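Local coordinates for tyrosine-protein phosphatase YwqE (Bacillus subtilis, PDB 3QY7), which removes phosphate from tyrosine-phosphorylated proteins, among them YwqD, YwqF and Ssb, as a manganese-dependent phosphatase of the CpsB/CapC family, at residues P41-G46 / Q79-Y84; A54-A59 / V75-E80; T102-I107 / G129-I134; I4-L9 / I23-A28. All blocks are in the same frame, centred on the assembly; numbering follows the deposited sequence.

Contact 1: residues P41-G46 / Q79-Y84; sequences PHHNNG and QEIRIY. With FE (Fe (III) ion), chain C; FE (Fe (III) ion), chain B.
H43 carries CG between its backbone N and carbonyl carbon (chi1 76°), which lays the ring against I81 and Y84, while E80 runs out straight, CG anti to the backbone N (chi1 180°). The H43 ring is sandwiched near its rim: I81 CG2 lies over one face, 4.1 Å from the ring centroid, and CG of N44 covers the other. The Y84 ring is nearly parallel to it (7°) but strongly displaced, H43 CE1 and Y84 CE1 approaching to 3.4 Å. H43 CB rests against the amide of Q79, whose OE1 is held by the backbone N of L97.

Two backbone bonds pin the segments at a single bridge. E80 N donates to P41 O at 2.9 Å from above the carbonyl plane, and H43 N donates to E80 O at 3.1 Å. E80 OE1 binds one iron and OE2 the other, the latter at 2.1 Å, so the carboxylate bridges the pair. H5, H7 and D194 complete the protein ligands of the first iron, E108 and H136 those of the second. H42 is a ligand of the magnesium ion close by, and together the three metals form the trinuclear centre of a PHP-type phosphatase.

Contact 2: residues A54-A59 / V75-E80; sequences AVREAA and VLPGQE. With FE (Fe (III) ion), chain C; FE (Fe (III) ion), chain B.
V55 and A59, one turn apart on helix 52-68, supply the apolar part of the contact with V75-E80. A59 presents its CB to V75, 4.2 Å from CG1, and the same methyl lies equally far from the V75 carbonyl oxygen. V55 aims its side chain at the chain beyond the strand: CG1, anti to the backbone N (chi1 176°), comes within 4.4 Å of P77 CB, and CG2 approaches the amide end of Q79. These are loose van der Waals distances.

The closest approach pairs a methyl with a polar atom. V55 CG1 sits 3.4 Å from G78 O, so the valine lies directly against the backbone at G78.

R56 makes the third kind of contact, a charged group beside an apolar ring. Its chain is extended from CG to NE, and NH2 ends 3.7 Å from P77 CG, with the two side chains crossing at a slant. The charge itself is paired beyond the segments, NH1 forming a salt bridge with D101. Q79 is likewise tied down outside, OE1 accepting from L97 N and NE2 giving a weak bond to N50 O.

The contact is therefore van der Waals in kind, without a hydrogen bond or salt bridge between the segments, and the polar ends are directed to third parties. By this packing the helix is seated on the end of strand 74-76 and on the connection that leads to the metal ligand E80, while that connection takes its backbone bonds from P41, H43 and N100.

Contact 3: residues T102-I107 / G129-I134; sequences TKYILI and GYIPVI
I131 and Y104 stand side by side on one face of the sheet, the isoleucine CD1 3.6 Å from Y104 CE1 and also close to CZ and OH. V133 CG2 follows on the same face, meeting the edge of the tyrosine ring at CD1, 3.9 Å away, and its CG1 touches CD1 of L106. K103 CG lies above one Y104 face, toward the rim, while K103 CB packs 3.4 Å from G129 O. On the reverse face, I105 and I107 are turned the same way as P132 and I134.

Beneath, the backbones join in parallel register. I131 N donates to K103 O at 2.8 Å, I105 N to I131 O at 3.1 Å, V133 N to I105 O at 2.8 Å and I107 N to V133 O at 2.9 Å. The short strand segments cross at -35°, the usual barrel twist.

Further out, T102 OG1, which also bonds to L99 O, accepts from Y104 N in an ST turn that leads into the strand. Y104 OH is held by the backbone of Q235 and I237. G129 ends helix 118-127 in a Schellman motif before the second strand, and F122 of that helix covers I107, P132 and I134. Strand 104-108, helix 118-127 and strand 131-135 thus form the parallel beta-alpha-beta unit from which TIM-type barrels are built.

Contact 4: residues I4-L9 / I23-A28; sequences IHCHIL and IEMARA. With FE (Fe (III) ion), chain C.
The segment I4-L9 is irregular, and it comes nearest the helical turns of I23-A28 at I8 and M25, whose CA atoms are 6.7 Å apart. The two side chains run antiparallel past one another, I8 CG1 resting 4.0 Å from M25 CB. In I8, CG1 is anti to the backbone N (chi1 -164°), and an extended chi2 (168°) carries CD1 to the helix backbone, 3.7 Å from A26 N, and to A26 CB at 4.0 Å. M25 bends at chi3 (69°), which sets CE beside the loop backbone, 3.6 Å from H7 O and 3.9 Å from I8 CA; C6 SG touches the same methyl at longer range. M25 thus touches the backbone of the loop that carries two metal ligands.

H7 CB points away from the helix. H7 NE2 binds an iron ion at 2.1 Å, as does NE2 of H5. Second-shell bonds orient the rings, D13 holding H7 ND1 and Q161 holding H5 ND1.

Around this, S22 OG of helix 19-31 bonds to I8 O. I8 also meets I37 of strand 36-38 and L62 of helix 52-68, while A26 touches L66 of that second helix, wedging the loop between strand 36-38 and the two helices.

In the fold
From the N terminus, contact 4 comes first: the metal-binding loop after strand 2-3 folds back on helix 19-31. Past strand 36-38, contact 1 opens at P41-G46 and closes only at Q79-Y84. Contact 2 opens inside that span, with helix 52-68, and ends on V75-E80; the two share Q79 and E80, and P41 of contact 1 packs on V55 and G78 of contact 2. Contact 3 follows in series, and strand 80-82 joins it to contact 1 by lying beside strand 104-108. H5 and H7 of contact 4 share an iron with E80. L106 of contact 3 reaches the site by packing against H5.

Contact 1: residues P41-G46 / Q79-Y84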
# COMPACT_ATOMS: atom_id res chain seq x y z
N PRO A 41 4.08 7.09 -5.27
CA PRO A 41 3.41 8.36 -5.59
C PRO A 41 2.16 8.09 -6.42
O PRO A 41 2.12 7.11 -7.18
CB PRO A 41 4.44 9.10 -6.44
CG PRO A 41 5.32 8.04 -7.03
CD PRO A 41 5.39 6.97 -5.96
N HIS A 42 1.15 8.95 -6.28
CA HIS A 42 -0.02 8.80 -7.11
C HIS A 42 0.42 8.93 -8.57
O HIS A 42 1.25 9.69 -8.85
CB HIS A 42 -1.14 9.84 -6.77
CG HIS A 42 -1.73 9.67 -5.41
ND1 HIS A 42 -2.79 8.85 -5.14
CD2 HIS A 42 -1.41 10.24 -4.24
CE1 HIS A 42 -3.06 8.88 -3.86
NE2 HIS A 42 -2.23 9.72 -3.28
N HIS A 43 -0.16 8.16 -9.47
CA HIS A 43 0.27 8.24 -10.87
C HIS A 43 -0.16 9.55 -11.54
O HIS A 43 0.51 10.03 -12.45
CB HIS A 43 -0.17 7.01 -11.67
CG HIS A 43 -1.61 7.01 -12.03
ND1 HIS A 43 -2.05 7.06 -13.34
CD2 HIS A 43 -2.73 6.98 -11.27
CE1 HIS A 43 -3.37 7.05 -13.36
NE2 HIS A 43 -3.81 7.01 -12.12
N ASN A 44 -1.20 10.15 -11.00
CA ASN A 44 -1.69 11.47 -11.35
C ASN A 44 -1.70 12.36 -10.14
O ASN A 44 -2.07 11.96 -9.12
CB ASN A 44 -3.15 11.40 -11.73
CG ASN A 44 -3.38 10.84 -13.04
OD1 ASN A 44 -2.66 11.10 -13.94
ND2 ASN A 44 -4.40 10.06 -13.16
N ASN A 45 -1.31 13.59 -10.31
CA ASN A 45 -1.40 14.56 -9.26
C ASN A 45 -1.90 15.86 -9.88
O ASN A 45 -1.15 16.71 -10.32
CB ASN A 45 -0.05 14.70 -8.57
CG ASN A 45 0.30 16.09 -8.16
OD1 ASN A 45 -0.32 16.64 -7.33
ND2 ASN A 45 1.34 16.58 -8.68
N GLY A 46 -3.21 15.95 -9.84
CA GLY A 46 -3.87 17.09 -10.40
C GLY A 46 -3.80 17.03 -11.89
O GLY A 46 -4.24 16.09 -12.52
N GLN A 79 3.97 2.96 -7.72
CA GLN A 79 2.93 3.99 -7.86
C GLN A 79 1.70 3.55 -7.11
O GLN A 79 1.43 2.35 -6.97
CB GLN A 79 2.53 4.16 -9.34
CG GLN A 79 3.41 5.09 -10.14
CD GLN A 79 2.96 5.17 -11.60
OE1 GLN A 79 2.40 4.22 -12.14
NE2 GLN A 79 3.22 6.31 -12.23
N GLU A 80 0.93 4.53 -6.63
CA GLU A 80 -0.43 4.25 -6.19
C GLU A 80 -1.32 4.66 -7.37
O GLU A 80 -1.32 5.83 -7.78
CB GLU A 80 -0.80 5.04 -4.93
CG GLU A 80 -2.27 4.75 -4.49
CD GLU A 80 -2.69 5.48 -3.23
OE1 GLU A 80 -1.89 6.23 -2.68
OE2 GLU A 80 -3.84 5.27 -2.80
N ILE A 81 -2.04 3.69 -7.92
CA ILE A 81 -2.80 3.91 -9.16
C ILE A 81 -4.30 3.94 -8.88
O ILE A 81 -4.92 2.91 -8.63
CB ILE A 81 -2.47 2.82 -10.19
CG1 ILE A 81 -0.95 2.74 -10.41
CG2 ILE A 81 -3.24 3.06 -11.52
CD1 ILE A 81 -0.48 1.51 -11.17
N ARG A 82 -4.89 5.13 -8.92
CA ARG A 82 -6.34 5.24 -8.86
C ARG A 82 -6.91 4.49 -10.06
O ARG A 82 -6.53 4.77 -11.20
CB ARG A 82 -6.76 6.70 -8.90
CG ARG A 82 -8.28 6.92 -9.00
CD ARG A 82 -8.97 6.59 -7.67
NE ARG A 82 -8.52 7.46 -6.58
CZ ARG A 82 -8.97 8.69 -6.36
NH1 ARG A 82 -9.91 9.21 -7.15
NH2 ARG A 82 -8.49 9.40 -5.34
N ILE A 83 -7.81 3.56 -9.79
CA ILE A 83 -8.36 2.67 -10.82
C ILE A 83 -8.92 3.48 -11.98
O ILE A 83 -9.50 4.54 -11.79
CB ILE A 83 -9.42 1.71 -10.22
CG1 ILE A 83 -9.75 0.55 -11.17
CG2 ILE A 83 -10.66 2.47 -9.72
CD1 ILE A 83 -10.54 -0.58 -10.52
N TYR A 84 -8.69 2.98 -13.19
CA TYR A 84 -9.33 3.51 -14.40
C TYR A 84 -9.38 2.39 -15.42
O TYR A 84 -8.76 1.35 -15.23
CB TYR A 84 -8.64 4.79 -14.93
CG TYR A 84 -7.22 4.63 -15.41
CD1 TYR A 84 -6.15 4.61 -14.51
CD2 TYR A 84 -6.93 4.52 -16.77
CE1 TYR A 84 -4.85 4.48 -14.95
CE2 TYR A 84 -5.62 4.39 -17.22
CZ TYR A 84 -4.58 4.37 -16.30
OH TYR A 84 -3.28 4.24 -16.74
FE FE C . -1.54 6.47 -0.57
FE FE B . -4.94 6.28 -1.32
O HOH W 1 -7.08 7.82 -12.50
O HOH W 2 -6.04 7.61 0.10
O HOH W 3 -3.30 6.03 -0.11

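Contact 2: residues A54-A59 / V75-E80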
# COMPACT_ATOMS: atom_id res chain seq x y z
N ALA A 54 10.09 9.42 -14.30
CA ALA A 54 10.24 10.45 -13.29
C ALA A 54 10.22 9.85 -11.88
O ALA A 54 10.94 10.33 -11.00
CB ALA A 54 9.12 11.49 -13.42
N VAL A 55 9.40 8.83 -11.68
CA VAL A 55 9.37 8.12 -10.39
C VAL A 55 10.71 7.43 -10.11
O VAL A 55 11.24 7.53 -9.01
CB VAL A 55 8.21 7.12 -10.29
CG1 VAL A 55 8.28 6.34 -8.96
CG2 VAL A 55 6.88 7.85 -10.40
N ARG A 56 11.26 6.75 -11.12
CA ARG A 56 12.54 6.06 -10.96
C ARG A 56 13.63 7.06 -10.67
O ARG A 56 14.46 6.84 -9.77
CB ARG A 56 12.89 5.28 -12.22
CG ARG A 56 11.94 4.17 -12.52
CD ARG A 56 12.46 3.40 -13.71
NE ARG A 56 11.49 2.44 -14.22
CZ ARG A 56 11.22 1.26 -13.68
NH1 ARG A 56 10.34 0.46 -14.27
NH2 ARG A 56 11.81 0.87 -12.54
N GLU A 57 13.64 8.16 -11.43
CA GLU A 57 14.58 9.26 -11.20
C GLU A 57 14.49 9.80 -9.77
O GLU A 57 15.51 9.94 -9.09
CB GLU A 57 14.34 10.40 -12.20
CG GLU A 57 15.39 11.53 -12.05
CD GLU A 57 15.01 12.87 -12.69
OE1 GLU A 57 13.96 12.95 -13.38
OE2 GLU A 57 15.79 13.84 -12.52
N ALA A 58 13.27 10.09 -9.32
CA ALA A 58 13.06 10.65 -7.98
C ALA A 58 13.52 9.69 -6.89
O ALA A 58 14.13 10.11 -5.90
CB ALA A 58 11.60 11.01 -7.78
N ALA A 59 13.27 8.40 -7.09
CA ALA A 59 13.71 7.39 -6.11
C ALA A 59 15.24 7.33 -6.08
O ALA A 59 15.84 7.30 -5.01
CB ALA A 59 13.11 6.04 -6.42
N VAL A 75 14.95 3.25 -1.05
CA VAL A 75 13.68 3.54 -1.71
C VAL A 75 13.66 2.88 -3.09
O VAL A 75 14.58 3.06 -3.91
CB VAL A 75 13.47 5.07 -1.84
CG1 VAL A 75 12.10 5.36 -2.43
CG2 VAL A 75 13.57 5.72 -0.46
N LEU A 76 12.61 2.09 -3.33
CA LEU A 76 12.36 1.43 -4.60
C LEU A 76 11.15 2.05 -5.32
O LEU A 76 10.29 2.68 -4.68
CB LEU A 76 12.15 -0.07 -4.37
CG LEU A 76 13.43 -0.76 -3.88
CD1 LEU A 76 13.08 -2.14 -3.39
CD2 LEU A 76 14.47 -0.82 -4.99
N PRO A 77 11.06 1.87 -6.64
CA PRO A 77 10.00 2.55 -7.39
C PRO A 77 8.66 1.80 -7.38
O PRO A 77 8.63 0.57 -7.29
CB PRO A 77 10.58 2.62 -8.81
CG PRO A 77 11.38 1.37 -8.91
CD PRO A 77 12.01 1.19 -7.54
N GLY A 78 7.57 2.57 -7.48
CA GLY A 78 6.21 2.06 -7.55
C GLY A 78 5.27 3.24 -7.78
O GLY A 78 5.71 4.35 -8.00
N GLN A 79 3.97 2.96 -7.72
CA GLN A 79 2.93 3.99 -7.86
C GLN A 79 1.70 3.55 -7.11
O GLN A 79 1.43 2.35 -6.97
CB GLN A 79 2.53 4.16 -9.34
CG GLN A 79 3.41 5.09 -10.14
CD GLN A 79 2.96 5.17 -11.60
OE1 GLN A 79 2.40 4.22 -12.14
NE2 GLN A 79 3.22 6.31 -12.23
N GLU A 80 0.93 4.53 -6.63
CA GLU A 80 -0.43 4.25 -6.19
C GLU A 80 -1.32 4.66 -7.37
O GLU A 80 -1.32 5.83 -7.78
CB GLU A 80 -0.80 5.04 -4.93
CG GLU A 80 -2.27 4.75 -4.49
CD GLU A 80 -2.69 5.48 -3.23
OE1 GLU A 80 -1.89 6.23 -2.68
OE2 GLU A 80 -3.84 5.27 -2.80
FE FE C . -1.54 6.47 -0.57
FE FE B . -4.94 6.28 -1.32
O HOH W 2 -6.04 7.61 0.10
O HOH W 3 -3.30 6.03 -0.11

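Contact 3: residues T102-I107 / G129-I134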
# COMPACT_ATOMS: atom_id res chain seq x y z
N THR A 102 7.46 -5.64 -9.71
CA THR A 102 7.00 -7.01 -9.49
C THR A 102 5.61 -7.22 -10.09
O THR A 102 5.06 -6.34 -10.72
CB THR A 102 6.90 -7.35 -8.00
OG1 THR A 102 5.81 -6.60 -7.42
CG2 THR A 102 8.23 -7.04 -7.29
N LYS A 103 5.05 -8.40 -9.85
CA LYS A 103 3.71 -8.72 -10.32
C LYS A 103 2.62 -8.03 -9.51
O LYS A 103 1.45 -8.13 -9.88
CB LYS A 103 3.47 -10.22 -10.29
CG LYS A 103 3.24 -10.81 -8.91
CD LYS A 103 3.00 -12.30 -9.00
CE LYS A 103 4.28 -13.03 -9.29
NZ LYS A 103 3.97 -14.44 -9.68
N TYR A 104 2.99 -7.38 -8.41
CA TYR A 104 2.01 -6.73 -7.53
C TYR A 104 1.80 -5.29 -7.94
O TYR A 104 2.75 -4.54 -8.11
CB TYR A 104 2.48 -6.82 -6.08
CG TYR A 104 2.57 -8.25 -5.60
CD1 TYR A 104 1.47 -8.88 -5.04
CD2 TYR A 104 3.74 -8.99 -5.80
CE1 TYR A 104 1.55 -10.21 -4.63
CE2 TYR A 104 3.83 -10.32 -5.39
CZ TYR A 104 2.73 -10.92 -4.81
OH TYR A 104 2.80 -12.23 -4.42
N ILE A 105 0.54 -4.89 -8.10
CA ILE A 105 0.23 -3.55 -8.56
C ILE A 105 -0.74 -2.93 -7.57
O ILE A 105 -1.70 -3.60 -7.16
CB ILE A 105 -0.32 -3.54 -10.03
CG1 ILE A 105 -0.69 -2.13 -10.49
CG2 ILE A 105 -1.44 -4.56 -10.23
CD1 ILE A 105 -1.11 -2.05 -11.96
N LEU A 106 -0.46 -1.70 -7.16
CA LEU A 106 -1.26 -1.02 -6.12
C LEU A 106 -2.36 -0.19 -6.76
O LEU A 106 -2.10 0.82 -7.39
CB LEU A 106 -0.35 -0.15 -5.24
CG LEU A 106 -1.02 0.50 -4.01
CD1 LEU A 106 -1.52 -0.55 -3.03
CD2 LEU A 106 -0.05 1.46 -3.35
N ILE A 107 -3.59 -0.68 -6.60
CA ILE A 107 -4.77 -0.09 -7.21
C ILE A 107 -5.65 0.48 -6.10
O ILE A 107 -5.99 -0.23 -5.15
CB ILE A 107 -5.57 -1.17 -7.99
CG1 ILE A 107 -4.70 -1.81 -9.08
CG2 ILE A 107 -6.87 -0.59 -8.59
CD1 ILE A 107 -4.23 -0.87 -10.15
N GLY A 129 -0.83 -12.45 -15.15
CA GLY A 129 0.15 -12.86 -14.15
C GLY A 129 0.40 -11.78 -13.10
O GLY A 129 1.31 -11.91 -12.30
N TYR A 130 -0.40 -10.73 -13.13
CA TYR A 130 -0.38 -9.72 -12.06
C TYR A 130 -1.26 -10.10 -10.86
O TYR A 130 -2.19 -10.91 -10.97
CB TYR A 130 -0.81 -8.36 -12.60
CG TYR A 130 0.21 -7.67 -13.48
CD1 TYR A 130 1.24 -6.91 -12.91
CD2 TYR A 130 0.16 -7.76 -14.88
CE1 TYR A 130 2.19 -6.27 -13.70
CE2 TYR A 130 1.11 -7.12 -15.68
CZ TYR A 130 2.12 -6.39 -15.08
OH TYR A 130 3.07 -5.74 -15.85
N ILE A 131 -0.95 -9.51 -9.71
CA ILE A 131 -1.80 -9.62 -8.53
C ILE A 131 -2.17 -8.19 -8.15
O ILE A 131 -1.29 -7.40 -7.76
CB ILE A 131 -1.10 -10.36 -7.37
CG1 ILE A 131 -0.83 -11.83 -7.75
CG2 ILE A 131 -1.99 -10.33 -6.12
CD1 ILE A 131 -0.11 -12.65 -6.67
N PRO A 132 -3.46 -7.82 -8.29
CA PRO A 132 -3.86 -6.48 -7.87
C PRO A 132 -3.92 -6.41 -6.35
O PRO A 132 -4.44 -7.34 -5.71
CB PRO A 132 -5.27 -6.31 -8.47
CG PRO A 132 -5.77 -7.70 -8.67
CD PRO A 132 -4.56 -8.57 -8.92
N VAL A 133 -3.35 -5.35 -5.80
CA VAL A 133 -3.39 -5.08 -4.36
C VAL A 133 -4.25 -3.85 -4.14
O VAL A 133 -3.89 -2.74 -4.58
CB VAL A 133 -1.99 -4.83 -3.79
CG1 VAL A 133 -2.07 -4.62 -2.25
CG2 VAL A 133 -1.08 -6.04 -4.09
N ILE A 134 -5.38 -4.06 -3.47
CA ILE A 134 -6.31 -2.97 -3.17
C ILE A 134 -5.72 -2.11 -2.06
O ILE A 134 -5.44 -2.63 -0.97
CB ILE A 134 -7.67 -3.54 -2.72
CG1 ILE A 134 -8.28 -4.35 -3.88
CG2 ILE A 134 -8.64 -2.40 -2.32
CD1 ILE A 134 -9.41 -5.29 -3.45

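Contact 4: residues I4-L9 / I23-A28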
# COMPACT_ATOMS: atom_id res chain seq x y z
N ILE A 4 5.29 -1.05 1.79
CA ILE A 4 4.92 -1.18 0.38
C ILE A 4 4.07 -0.04 -0.19
O ILE A 4 3.69 -0.08 -1.36
CB ILE A 4 4.23 -2.54 0.05
CG1 ILE A 4 2.84 -2.66 0.70
CG2 ILE A 4 5.14 -3.68 0.46
CD1 ILE A 4 1.92 -3.61 -0.09
N HIS A 5 3.73 0.94 0.65
CA HIS A 5 2.87 2.07 0.25
C HIS A 5 3.31 3.29 1.05
O HIS A 5 3.19 3.31 2.27
CB HIS A 5 1.40 1.68 0.53
CG HIS A 5 0.38 2.72 0.14
ND1 HIS A 5 -0.95 2.40 0.01
CD2 HIS A 5 0.49 4.03 -0.19
CE1 HIS A 5 -1.64 3.48 -0.34
NE2 HIS A 5 -0.79 4.48 -0.48
N CYS A 6 3.84 4.30 0.36
CA CYS A 6 4.45 5.44 1.06
C CYS A 6 4.64 6.60 0.11
O CYS A 6 5.07 6.43 -1.04
CB CYS A 6 5.80 5.01 1.64
SG CYS A 6 6.45 6.18 2.85
N HIS A 7 4.31 7.80 0.57
CA HIS A 7 4.39 8.99 -0.26
C HIS A 7 5.57 9.83 0.19
O HIS A 7 5.45 11.00 0.56
CB HIS A 7 3.04 9.71 -0.22
CG HIS A 7 1.92 8.86 -0.72
ND1 HIS A 7 1.49 8.90 -2.03
CD2 HIS A 7 1.21 7.88 -0.11
CE1 HIS A 7 0.51 8.03 -2.18
NE2 HIS A 7 0.33 7.38 -1.04
N ILE A 8 6.75 9.19 0.13
CA ILE A 8 8.01 9.79 0.56
C ILE A 8 8.70 10.62 -0.54
O ILE A 8 9.51 11.49 -0.22
CB ILE A 8 8.97 8.73 1.16
CG1 ILE A 8 10.10 9.40 1.96
CG2 ILE A 8 9.53 7.82 0.07
CD1 ILE A 8 10.88 8.40 2.81
N LEU A 9 8.41 10.35 -1.81
CA LEU A 9 9.02 11.12 -2.89
C LEU A 9 8.50 12.56 -2.87
O LEU A 9 7.29 12.79 -2.73
CB LEU A 9 8.79 10.48 -4.26
CG LEU A 9 9.44 9.11 -4.44
CD1 LEU A 9 9.14 8.52 -5.81
CD2 LEU A 9 10.97 9.13 -4.17
N ILE A 23 13.51 13.36 3.83
CA ILE A 23 14.55 12.95 4.75
C ILE A 23 14.01 12.76 6.17
O ILE A 23 14.37 11.80 6.87
CB ILE A 23 15.71 13.97 4.74
CG1 ILE A 23 16.45 13.92 3.40
CG2 ILE A 23 16.68 13.72 5.90
CD1 ILE A 23 17.34 15.12 3.22
N GLU A 24 13.13 13.66 6.61
CA GLU A 24 12.49 13.51 7.93
C GLU A 24 11.63 12.26 8.00
O GLU A 24 11.62 11.55 9.01
CB GLU A 24 11.68 14.75 8.31
CG GLU A 24 12.52 16.00 8.46
CD GLU A 24 13.63 15.83 9.47
OE1 GLU A 24 13.32 15.69 10.67
OE2 GLU A 24 14.82 15.81 9.06
N MET A 25 10.91 11.99 6.91
CA MET A 25 10.10 10.78 6.84
C MET A 25 10.99 9.55 6.87
O MET A 25 10.67 8.58 7.55
CB MET A 25 9.21 10.78 5.59
CG MET A 25 8.12 11.85 5.64
SD MET A 25 7.22 12.02 4.08
CE MET A 25 6.31 10.48 3.99
N ALA A 26 12.11 9.60 6.14
CA ALA A 26 13.03 8.48 6.14
C ALA A 26 13.59 8.17 7.55
O ALA A 26 13.65 7.00 7.94
CB ALA A 26 14.15 8.73 5.17
N ARG A 27 13.95 9.22 8.29
CA ARG A 27 14.46 9.03 9.65
C ARG A 27 13.40 8.36 10.52
O ARG A 27 13.71 7.45 11.30
CB ARG A 27 14.94 10.35 10.28
CG ARG A 27 16.16 10.95 9.62
CD ARG A 27 16.80 12.04 10.48
NE ARG A 27 17.96 12.60 9.79
CZ ARG A 27 18.02 13.83 9.28
NH1 ARG A 27 16.99 14.66 9.39
NH2 ARG A 27 19.13 14.24 8.66
N ALA A 28 12.15 8.79 10.36
CA ALA A 28 11.05 8.20 11.13
C ALA A 28 10.84 6.74 10.76
O ALA A 28 10.63 5.89 11.64
CB ALA A 28 9.78 8.97 10.90
FE FE C . -1.54 6.47 -0.57
O HOH W 3 -3.30 6.03 -0.11